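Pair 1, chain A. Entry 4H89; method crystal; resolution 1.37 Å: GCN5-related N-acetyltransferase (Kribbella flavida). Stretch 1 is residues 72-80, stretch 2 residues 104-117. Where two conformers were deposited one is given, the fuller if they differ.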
# COMPACT_ATOMS: atom_id res chain seq x y z
N VAL A 72 -24.19 15.60 -4.83
CA VAL A 72 -23.02 14.99 -4.26
C VAL A 72 -21.92 16.04 -4.12
O VAL A 72 -21.50 16.65 -5.11
CB VAL A 72 -22.54 13.81 -5.12
CG1 VAL A 72 -21.23 13.25 -4.61
CG2 VAL A 72 -23.61 12.74 -5.15
N LEU A 73 -21.39 16.17 -2.89
CA LEU A 73 -20.35 17.14 -2.54
C LEU A 73 -18.99 16.48 -2.30
O LEU A 73 -17.99 17.14 -2.21
CB LEU A 73 -20.75 17.85 -1.26
CG LEU A 73 -22.12 18.53 -1.29
CD1 LEU A 73 -22.39 19.15 0.08
CD2 LEU A 73 -22.18 19.58 -2.37
N GLY A 74 -18.99 15.17 -2.11
CA GLY A 74 -17.79 14.44 -1.78
C GLY A 74 -18.09 12.95 -1.62
O GLY A 74 -19.26 12.55 -1.63
N SER A 75 -17.03 12.17 -1.48
CA SER A 75 -17.21 10.73 -1.36
C SER A 75 -16.06 10.14 -0.58
O SER A 75 -14.95 10.69 -0.55
CB SER A 75 -17.31 10.13 -2.77
OG SER A 75 -17.54 8.74 -2.75
N ALA A 76 -16.29 8.99 0.06
CA ALA A 76 -15.24 8.27 0.77
C ALA A 76 -15.37 6.79 0.43
O ALA A 76 -16.46 6.29 0.19
CB ALA A 76 -15.34 8.44 2.26
N ASN A 77 -14.25 6.09 0.48
CA ASN A 77 -14.36 4.66 0.50
C ASN A 77 -13.43 4.14 1.58
O ASN A 77 -12.46 4.79 1.98
CB ASN A 77 -14.13 4.03 -0.86
CG ASN A 77 -12.69 4.03 -1.25
OD1 ASN A 77 -11.84 4.59 -0.53
ND2 ASN A 77 -12.40 3.40 -2.32
N MSE A 78 -13.79 2.97 2.10
CA MSE A 78 -13.22 2.42 3.32
C MSE A 78 -13.19 0.91 3.17
O MSE A 78 -14.09 0.31 2.57
CB MSE A 78 -14.00 2.94 4.55
CG MSE A 78 -15.49 2.51 4.55
SE MSE A 78 -16.62 3.88 5.38
CE MSE A 78 -16.48 5.09 4.07
N TYR A 79 -12.18 0.28 3.78
CA TYR A 79 -11.89 -1.12 3.45
C TYR A 79 -10.80 -1.59 4.41
O TYR A 79 -10.12 -0.77 5.00
CB TYR A 79 -11.38 -1.22 1.96
CG TYR A 79 -10.45 -0.08 1.60
CD1 TYR A 79 -9.09 -0.10 1.90
CD2 TYR A 79 -10.94 1.04 0.99
CE1 TYR A 79 -8.26 1.01 1.63
CE2 TYR A 79 -10.15 2.13 0.70
CZ TYR A 79 -8.82 2.13 1.01
OH TYR A 79 -8.08 3.26 0.71
N PRO A 80 -10.54 -2.89 4.48
CA PRO A 80 -9.37 -3.33 5.25
C PRO A 80 -8.08 -2.86 4.58
O PRO A 80 -7.93 -2.95 3.34
CB PRO A 80 -9.49 -4.87 5.25
CG PRO A 80 -10.93 -5.14 4.87
CD PRO A 80 -11.28 -4.02 3.94
N GLY A 104 -17.13 21.67 5.69
CA GLY A 104 -17.08 20.54 6.63
C GLY A 104 -17.35 19.14 6.07
O GLY A 104 -17.67 18.21 6.83
N VAL A 105 -17.20 19.02 4.77
CA VAL A 105 -17.52 17.79 4.11
C VAL A 105 -16.49 16.71 4.43
O VAL A 105 -16.87 15.55 4.70
CB VAL A 105 -17.72 17.98 2.59
CG1 VAL A 105 -17.94 16.65 1.89
CG2 VAL A 105 -18.88 18.91 2.30
N GLY A 106 -15.22 17.05 4.40
CA GLY A 106 -14.16 16.13 4.77
C GLY A 106 -14.35 15.62 6.18
O GLY A 106 -14.20 14.42 6.42
N ARG A 107 -14.65 16.52 7.11
CA ARG A 107 -14.86 16.10 8.48
C ARG A 107 -16.02 15.13 8.60
O ARG A 107 -15.93 14.11 9.29
CB ARG A 107 -15.12 17.30 9.40
CG ARG A 107 -15.17 16.93 10.87
CD ARG A 107 -16.18 17.74 11.70
NE ARG A 107 -17.55 17.67 11.17
CZ ARG A 107 -18.42 16.67 11.36
NH1 ARG A 107 -18.14 15.60 12.09
NH2 ARG A 107 -19.61 16.76 10.81
N ALA A 108 -17.13 15.44 7.94
CA ALA A 108 -18.28 14.60 8.02
C ALA A 108 -17.99 13.22 7.45
O ALA A 108 -18.38 12.19 8.02
CB ALA A 108 -19.43 15.24 7.29
N LEU A 109 -17.34 13.18 6.30
CA LEU A 109 -17.01 11.88 5.68
C LEU A 109 -16.09 11.08 6.59
O LEU A 109 -16.28 9.86 6.72
CB LEU A 109 -16.37 12.10 4.31
CG LEU A 109 -17.24 12.58 3.17
CD1 LEU A 109 -16.35 13.05 2.02
CD2 LEU A 109 -18.16 11.46 2.73
N CYS A 110 -15.08 11.71 7.16
CA CYS A 110 -14.15 10.95 7.98
C CYS A 110 -14.76 10.53 9.30
O CYS A 110 -14.50 9.42 9.75
CB CYS A 110 -12.88 11.76 8.21
SG CYS A 110 -11.53 10.80 8.96
N GLN A 111 -15.55 11.38 9.94
CA GLN A 111 -16.21 10.96 11.16
C GLN A 111 -17.14 9.77 10.90
O GLN A 111 -17.19 8.82 11.67
CB GLN A 111 -17.00 12.09 11.79
CG GLN A 111 -17.62 11.72 13.13
CD GLN A 111 -16.55 11.37 14.17
OE1 GLN A 111 -15.67 12.17 14.40
NE2 GLN A 111 -16.56 10.15 14.68
N ASP A 112 -17.88 9.83 9.81
CA ASP A 112 -18.75 8.73 9.43
C ASP A 112 -17.93 7.44 9.21
O ASP A 112 -18.34 6.36 9.62
CB ASP A 112 -19.56 9.07 8.17
CG ASP A 112 -20.41 7.91 7.72
OD1 ASP A 112 -21.53 7.73 8.26
OD2 ASP A 112 -19.90 7.18 6.86
N MSE A 113 -16.77 7.57 8.58
CA MSE A 113 -15.88 6.43 8.36
C MSE A 113 -15.37 5.86 9.70
O MSE A 113 -15.34 4.62 9.87
CB MSE A 113 -14.74 6.89 7.44
CG MSE A 113 -13.73 5.80 7.09
SE MSE A 113 -12.33 5.60 8.36
CE MSE A 113 -12.05 3.81 8.05
N ILE A 114 -15.01 6.72 10.63
CA ILE A 114 -14.54 6.25 11.94
C ILE A 114 -15.66 5.52 12.65
O ILE A 114 -15.42 4.46 13.25
CB ILE A 114 -14.09 7.48 12.80
CG1 ILE A 114 -12.80 8.06 12.26
CG2 ILE A 114 -13.94 7.10 14.29
CD1 ILE A 114 -12.44 9.45 12.76
N ASP A 115 -16.87 6.04 12.59
CA ASP A 115 -18.03 5.39 13.23
C ASP A 115 -18.29 4.02 12.60
O ASP A 115 -18.51 3.00 13.31
CB ASP A 115 -19.28 6.25 13.16
CG ASP A 115 -19.17 7.57 13.92
OD1 ASP A 115 -18.20 7.77 14.66
OD2 ASP A 115 -20.06 8.41 13.70
N TRP A 116 -18.20 3.95 11.28
CA TRP A 116 -18.35 2.69 10.57
C TRP A 116 -17.29 1.69 10.99
O TRP A 116 -17.60 0.54 11.27
CB TRP A 116 -18.28 2.95 9.05
CG TRP A 116 -18.13 1.71 8.20
CD1 TRP A 116 -19.15 0.92 7.75
CD2 TRP A 116 -16.92 1.14 7.73
NE1 TRP A 116 -18.63 -0.12 7.01
CE2 TRP A 116 -17.27 -0.04 7.00
CE3 TRP A 116 -15.57 1.47 7.84
CZ2 TRP A 116 -16.32 -0.83 6.34
CZ3 TRP A 116 -14.60 0.66 7.23
CH2 TRP A 116 -14.99 -0.47 6.48
N ALA A 117 -16.04 2.11 11.03
CA ALA A 117 -14.96 1.17 11.32
C ALA A 117 -15.14 0.63 12.72
O ALA A 117 -14.85 -0.55 12.98
CB ALA A 117 -13.61 1.87 11.17

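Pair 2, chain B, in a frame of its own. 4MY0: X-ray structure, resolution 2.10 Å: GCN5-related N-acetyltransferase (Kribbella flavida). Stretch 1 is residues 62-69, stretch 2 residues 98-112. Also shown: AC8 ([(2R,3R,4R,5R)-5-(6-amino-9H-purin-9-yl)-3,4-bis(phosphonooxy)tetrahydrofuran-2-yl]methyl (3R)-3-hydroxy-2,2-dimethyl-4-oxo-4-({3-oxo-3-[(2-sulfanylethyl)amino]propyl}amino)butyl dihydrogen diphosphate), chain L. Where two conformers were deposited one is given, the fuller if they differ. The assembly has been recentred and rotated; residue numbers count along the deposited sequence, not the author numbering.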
# COMPACT_ATOMS: atom_id res chain seq x y z
N VAL B 62 6.06 -0.63 42.31
CA VAL B 62 4.91 -0.03 41.62
C VAL B 62 4.42 -1.00 40.56
O VAL B 62 5.18 -1.48 39.74
CB VAL B 62 5.25 1.33 40.97
CG1 VAL B 62 4.11 1.80 40.07
CG2 VAL B 62 5.56 2.39 42.04
N VAL B 63 3.13 -1.30 40.58
CA VAL B 63 2.58 -2.35 39.73
C VAL B 63 1.50 -1.77 38.78
O VAL B 63 1.14 -2.36 37.75
CB VAL B 63 2.07 -3.48 40.67
CG1 VAL B 63 0.82 -4.14 40.18
CG2 VAL B 63 3.20 -4.47 40.96
N ALA B 64 1.01 -0.58 39.12
CA ALA B 64 -0.03 0.09 38.31
C ALA B 64 -0.08 1.58 38.61
O ALA B 64 0.34 2.03 39.69
CB ALA B 64 -1.41 -0.55 38.56
N ALA B 65 -0.57 2.37 37.66
CA ALA B 65 -0.61 3.83 37.88
C ALA B 65 -1.63 4.49 36.97
O ALA B 65 -1.94 3.98 35.90
CB ALA B 65 0.79 4.45 37.67
N ALA B 66 -2.15 5.64 37.40
CA ALA B 66 -3.10 6.42 36.62
C ALA B 66 -3.05 7.83 37.12
O ALA B 66 -2.76 8.07 38.30
CB ALA B 66 -4.51 5.87 36.76
N ARG B 67 -3.32 8.79 36.24
CA ARG B 67 -3.35 10.18 36.68
C ARG B 67 -4.65 10.88 36.31
O ARG B 67 -5.41 10.42 35.45
CB ARG B 67 -2.12 10.95 36.18
CG ARG B 67 -2.00 11.07 34.68
CD ARG B 67 -0.57 11.39 34.25
NE ARG B 67 -0.23 10.66 33.03
CZ ARG B 67 -0.33 11.16 31.80
NH1 ARG B 67 -0.01 10.40 30.76
NH2 ARG B 67 -0.74 12.41 31.60
N ILE B 68 -4.90 12.00 36.99
CA ILE B 68 -6.14 12.74 36.83
C ILE B 68 -5.86 14.16 36.37
O ILE B 68 -5.27 14.94 37.11
CB ILE B 68 -6.87 12.80 38.18
CG1 ILE B 68 -7.10 11.40 38.73
CG2 ILE B 68 -8.21 13.55 38.06
CD1 ILE B 68 -7.71 11.40 40.11
N TRP B 69 -6.29 14.51 35.15
CA TRP B 69 -6.24 15.91 34.71
C TRP B 69 -7.34 16.70 35.39
O TRP B 69 -8.49 16.24 35.47
CB TRP B 69 -6.46 16.01 33.20
CG TRP B 69 -5.30 15.61 32.35
CD1 TRP B 69 -5.12 14.41 31.73
CD2 TRP B 69 -4.17 16.42 32.01
NE1 TRP B 69 -3.93 14.42 31.03
CE2 TRP B 69 -3.34 15.65 31.19
CE3 TRP B 69 -3.79 17.73 32.32
CZ2 TRP B 69 -2.13 16.14 30.67
CZ3 TRP B 69 -2.60 18.21 31.82
CH2 TRP B 69 -1.79 17.43 31.00
N GLY B 98 -7.62 -8.02 38.81
CA GLY B 98 -8.34 -7.02 39.61
C GLY B 98 -7.54 -5.78 40.00
O GLY B 98 -8.07 -4.89 40.67
N VAL B 99 -6.28 -5.70 39.59
CA VAL B 99 -5.45 -4.54 39.93
C VAL B 99 -5.92 -3.21 39.29
O VAL B 99 -6.06 -2.19 39.97
CB VAL B 99 -3.96 -4.82 39.65
CG1 VAL B 99 -3.10 -3.57 39.90
CG2 VAL B 99 -3.48 -6.00 40.51
N GLY B 100 -6.17 -3.23 37.99
CA GLY B 100 -6.69 -2.06 37.30
C GLY B 100 -7.99 -1.54 37.89
O GLY B 100 -8.21 -0.33 37.96
N SER B 101 -8.85 -2.45 38.33
CA SER B 101 -10.12 -2.09 38.95
C SER B 101 -9.91 -1.47 40.33
O SER B 101 -10.63 -0.54 40.73
CB SER B 101 -11.02 -3.33 39.08
OG SER B 101 -11.43 -3.79 37.81
N LEU B 102 -8.94 -1.99 41.06
CA LEU B 102 -8.62 -1.46 42.39
C LEU B 102 -8.07 -0.04 42.22
O LEU B 102 -8.43 0.88 42.95
CB LEU B 102 -7.62 -2.40 43.09
CG LEU B 102 -7.11 -2.28 44.53
CD1 LEU B 102 -5.93 -1.39 44.58
CD2 LEU B 102 -8.17 -1.81 45.55
N LEU B 103 -7.20 0.13 41.23
CA LEU B 103 -6.63 1.42 40.88
C LEU B 103 -7.74 2.41 40.54
O LEU B 103 -7.77 3.52 41.06
CB LEU B 103 -5.76 1.28 39.62
CG LEU B 103 -4.56 2.19 39.34
CD1 LEU B 103 -4.35 2.38 37.83
CD2 LEU B 103 -4.60 3.52 40.07
N MSE B 104 -8.61 2.02 39.62
CA MSE B 104 -9.63 2.93 39.10
C MSE B 104 -10.68 3.31 40.17
O MSE B 104 -11.18 4.44 40.19
CB MSE B 104 -10.30 2.33 37.88
CG MSE B 104 -9.43 2.32 36.61
SE MSE B 104 -9.02 4.20 36.11
CE MSE B 104 -10.87 4.91 36.12
N ARG B 105 -11.00 2.39 41.07
CA ARG B 105 -11.86 2.75 42.19
C ARG B 105 -11.20 3.81 43.06
O ARG B 105 -11.87 4.73 43.53
CB ARG B 105 -12.25 1.52 43.02
CG ARG B 105 -13.24 0.64 42.28
CD ARG B 105 -13.58 -0.61 43.06
NE ARG B 105 -14.25 -1.58 42.19
CZ ARG B 105 -13.78 -2.79 41.91
NH1 ARG B 105 -12.62 -3.19 42.44
NH2 ARG B 105 -14.46 -3.60 41.11
N GLY B 106 -9.89 3.69 43.27
CA GLY B 106 -9.15 4.71 44.00
C GLY B 106 -9.17 6.02 43.23
O GLY B 106 -9.27 7.10 43.82
N VAL B 107 -9.08 5.93 41.91
CA VAL B 107 -9.14 7.11 41.05
C VAL B 107 -10.49 7.84 41.14
O VAL B 107 -10.54 9.07 41.28
CB VAL B 107 -8.80 6.77 39.58
CG1 VAL B 107 -9.23 7.89 38.66
CG2 VAL B 107 -7.31 6.50 39.42
N LEU B 108 -11.58 7.08 41.08
CA LEU B 108 -12.90 7.67 41.21
C LEU B 108 -13.08 8.31 42.57
O LEU B 108 -13.67 9.39 42.69
CB LEU B 108 -13.99 6.62 41.00
CG LEU B 108 -14.14 6.07 39.59
CD1 LEU B 108 -15.36 5.15 39.53
CD2 LEU B 108 -14.26 7.17 38.56
N GLU B 109 -12.59 7.65 43.60
CA GLU B 109 -12.71 8.21 44.94
C GLU B 109 -11.92 9.52 45.08
O GLU B 109 -12.44 10.51 45.62
CB GLU B 109 -12.26 7.19 46.00
CG GLU B 109 -12.76 7.54 47.39
CD GLU B 109 -14.25 7.86 47.41
OE1 GLU B 109 -15.04 7.10 46.79
OE2 GLU B 109 -14.64 8.88 48.02
N ARG B 110 -10.70 9.55 44.56
CA ARG B 110 -9.90 10.78 44.62
C ARG B 110 -10.61 11.90 43.84
O ARG B 110 -10.71 13.03 44.31
CB ARG B 110 -8.48 10.54 44.06
CG ARG B 110 -7.59 11.79 44.02
CD ARG B 110 -7.41 12.42 45.42
NE ARG B 110 -6.97 11.44 46.42
CZ ARG B 110 -5.72 11.04 46.57
NH1 ARG B 110 -4.75 11.53 45.80
NH2 ARG B 110 -5.42 10.14 47.50
N SER B 111 -11.12 11.57 42.65
CA SER B 111 -11.87 12.55 41.86
C SER B 111 -13.08 13.14 42.61
O SER B 111 -13.30 14.35 42.58
CB SER B 111 -12.29 11.96 40.53
OG SER B 111 -11.16 11.54 39.77
N ARG B 112 -13.85 12.29 43.29
CA ARG B 112 -14.99 12.75 44.09
C ARG B 112 -14.53 13.63 45.24
O ARG B 112 -15.13 14.68 45.51
CB ARG B 112 -15.77 11.58 44.69
CG ARG B 112 -16.48 10.69 43.70
CD ARG B 112 -17.16 9.52 44.42
NE ARG B 112 -18.34 9.94 45.17
CZ ARG B 112 -18.37 10.12 46.49
NH1 ARG B 112 -19.50 10.50 47.09
NH2 ARG B 112 -17.27 9.93 47.22
N1A AC8 L . -9.54 -7.19 26.83
O1A AC8 L . -9.22 -5.10 36.97
P1A AC8 L . -8.85 -6.07 35.86
C1B AC8 L . -11.30 -7.02 31.63
S1P AC8 L . -7.08 3.02 28.81
C2A AC8 L . -10.76 -7.54 27.29
O2A AC8 L . -8.11 -7.33 36.23
P2A AC8 L . -6.48 -5.03 34.59
C2B AC8 L . -11.18 -8.15 32.63
O2B AC8 L . -11.54 -9.39 32.01
O2C AC8 L . -11.04 -10.91 33.94
C2P AC8 L . -6.20 1.49 29.28
N3A AC8 L . -11.04 -7.43 28.60
O3A AC8 L . -8.07 -5.20 34.76
C3B AC8 L . -12.17 -7.72 33.71
O3B AC8 L . -13.50 -8.02 33.27
P3B AC8 L . -14.39 -9.29 33.75
O3C AC8 L . -9.39 -10.62 32.07
C3P AC8 L . -4.77 1.85 28.93
C4A AC8 L . -10.10 -6.96 29.46
O4A AC8 L . -5.83 -4.98 35.96
C4B AC8 L . -12.11 -6.20 33.70
O4B AC8 L . -11.55 -5.85 32.43
O4C AC8 L . -11.55 -11.85 31.63
P4C AC8 L . -10.84 -10.80 32.45
N4P AC8 L . -3.75 0.83 29.14
C5A AC8 L . -8.85 -6.59 29.00
O5A AC8 L . -6.02 -6.02 33.56
C5B AC8 L . -11.23 -5.64 34.82
O5B AC8 L . -10.13 -6.52 35.01
C5P AC8 L . -3.53 -0.29 28.46
O5P AC8 L . -4.27 -0.64 27.55
C6A AC8 L . -8.57 -6.71 27.64
N6A AC8 L . -7.36 -6.37 27.15
O6A AC8 L . -6.41 -3.58 33.92
C6P AC8 L . -2.30 -1.08 28.87
N7A AC8 L . -8.12 -6.18 30.07
O7A AC8 L . -13.53 -10.52 33.61
C7P AC8 L . -2.41 -2.60 28.74
C8A AC8 L . -8.91 -6.28 31.16
O8A AC8 L . -14.77 -8.96 35.18
N8P AC8 L . -3.40 -3.06 29.72
N9A AC8 L . -10.11 -6.77 30.79
O9A AC8 L . -15.55 -9.27 32.78
C9P AC8 L . -3.43 -2.82 31.03
O9P AC8 L . -2.55 -2.17 31.57
CAP AC8 L . -4.57 -3.39 31.86
OAP AC8 L . -4.89 -4.71 31.42
CBP AC8 L . -5.86 -2.56 31.81
CCP AC8 L . -6.94 -3.31 32.62
CDP AC8 L . -5.64 -1.19 32.43
CEP AC8 L . -6.36 -2.39 30.38

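In both pairs a strand lies against a helix that runs in nearly the same direction, the axes crossing at -26° in pair 1 and -35° in pair 2 and coming within 8.6 and 8.7 Å of each other. Fourteen central residues superpose with an RMSD of 0.6 Å. No hydrogen bond links strand to helix in either pair; the contacts are van der Waals packing, mostly of apolar side chains.

The rule on the strand is alternation. A76(A) and M78(A) point their CA-to-CB bonds toward the helix, as do their matches A66(B) and I68(B), while S75(A) and N77(A), like A65(B) and R67(B), point away. The helix answers at matched positions: V105(A) with V99(B), L109(A) with L103(B), M113(A) with V107(B).

The first layer trades a side chain for its absence. At G74(A) an ideal CB would sit 3.0 Å from CG1 of V105(A) and 3.3 Å from CD1 of L109(A), too tight for comfort. In pair 2 the matching A64(B) does carry a methyl, and its CB packs 3.7 Å from CG1 of V99(B) and 4.2 Å from CD1 of L103(B). The backbones are offset by about 1 Å here and the leucine rotamers differ, and in pair 2 the methyl fits.

The middle layer uses the same residues in both pairs: an alanine beneath a leucine. CB of A76(A) lies 4.2 Å from CD2 of L109(A), and CB of A66(B) lies 3.7 Å from CD1 of L103(B). With only a methyl on the strand, the leucine lies close to it.

The last layer diverges most. M78(A), a selenomethionine, sets its CB 3.8 Å from CG of M113(A) and lays its CG over one face of W116(A), 3.4 Å from the centroid of the six-membered ring. Pair 2 has the shorter I68(B), whose CD1 reaches 4.1 Å from CG1 of V107(B) and 3.9 Å from CG of R110(B), the counterpart of the tryptophan. R110(B) offers its aliphatic base while its end leads away. CD1 of I68(B) also touches OG of S111(B) at 3.5 Å; that hydroxyl is already spent on O of V107(B), 3.0 Å away.

Both helices begin after a glycine with positive phi, G104(A) and G98(B). In pair 2 the helix start also grips the pyrophosphate of the bound coenzyme A derivative: N of G98(B) donates to O2A of AC8 and N of G100(B) to O4A, each at 2.7 Å. A CB on G100(B) would fall 2.3 Å from O6A of the ligand, so there the glycine makes room for the ligand.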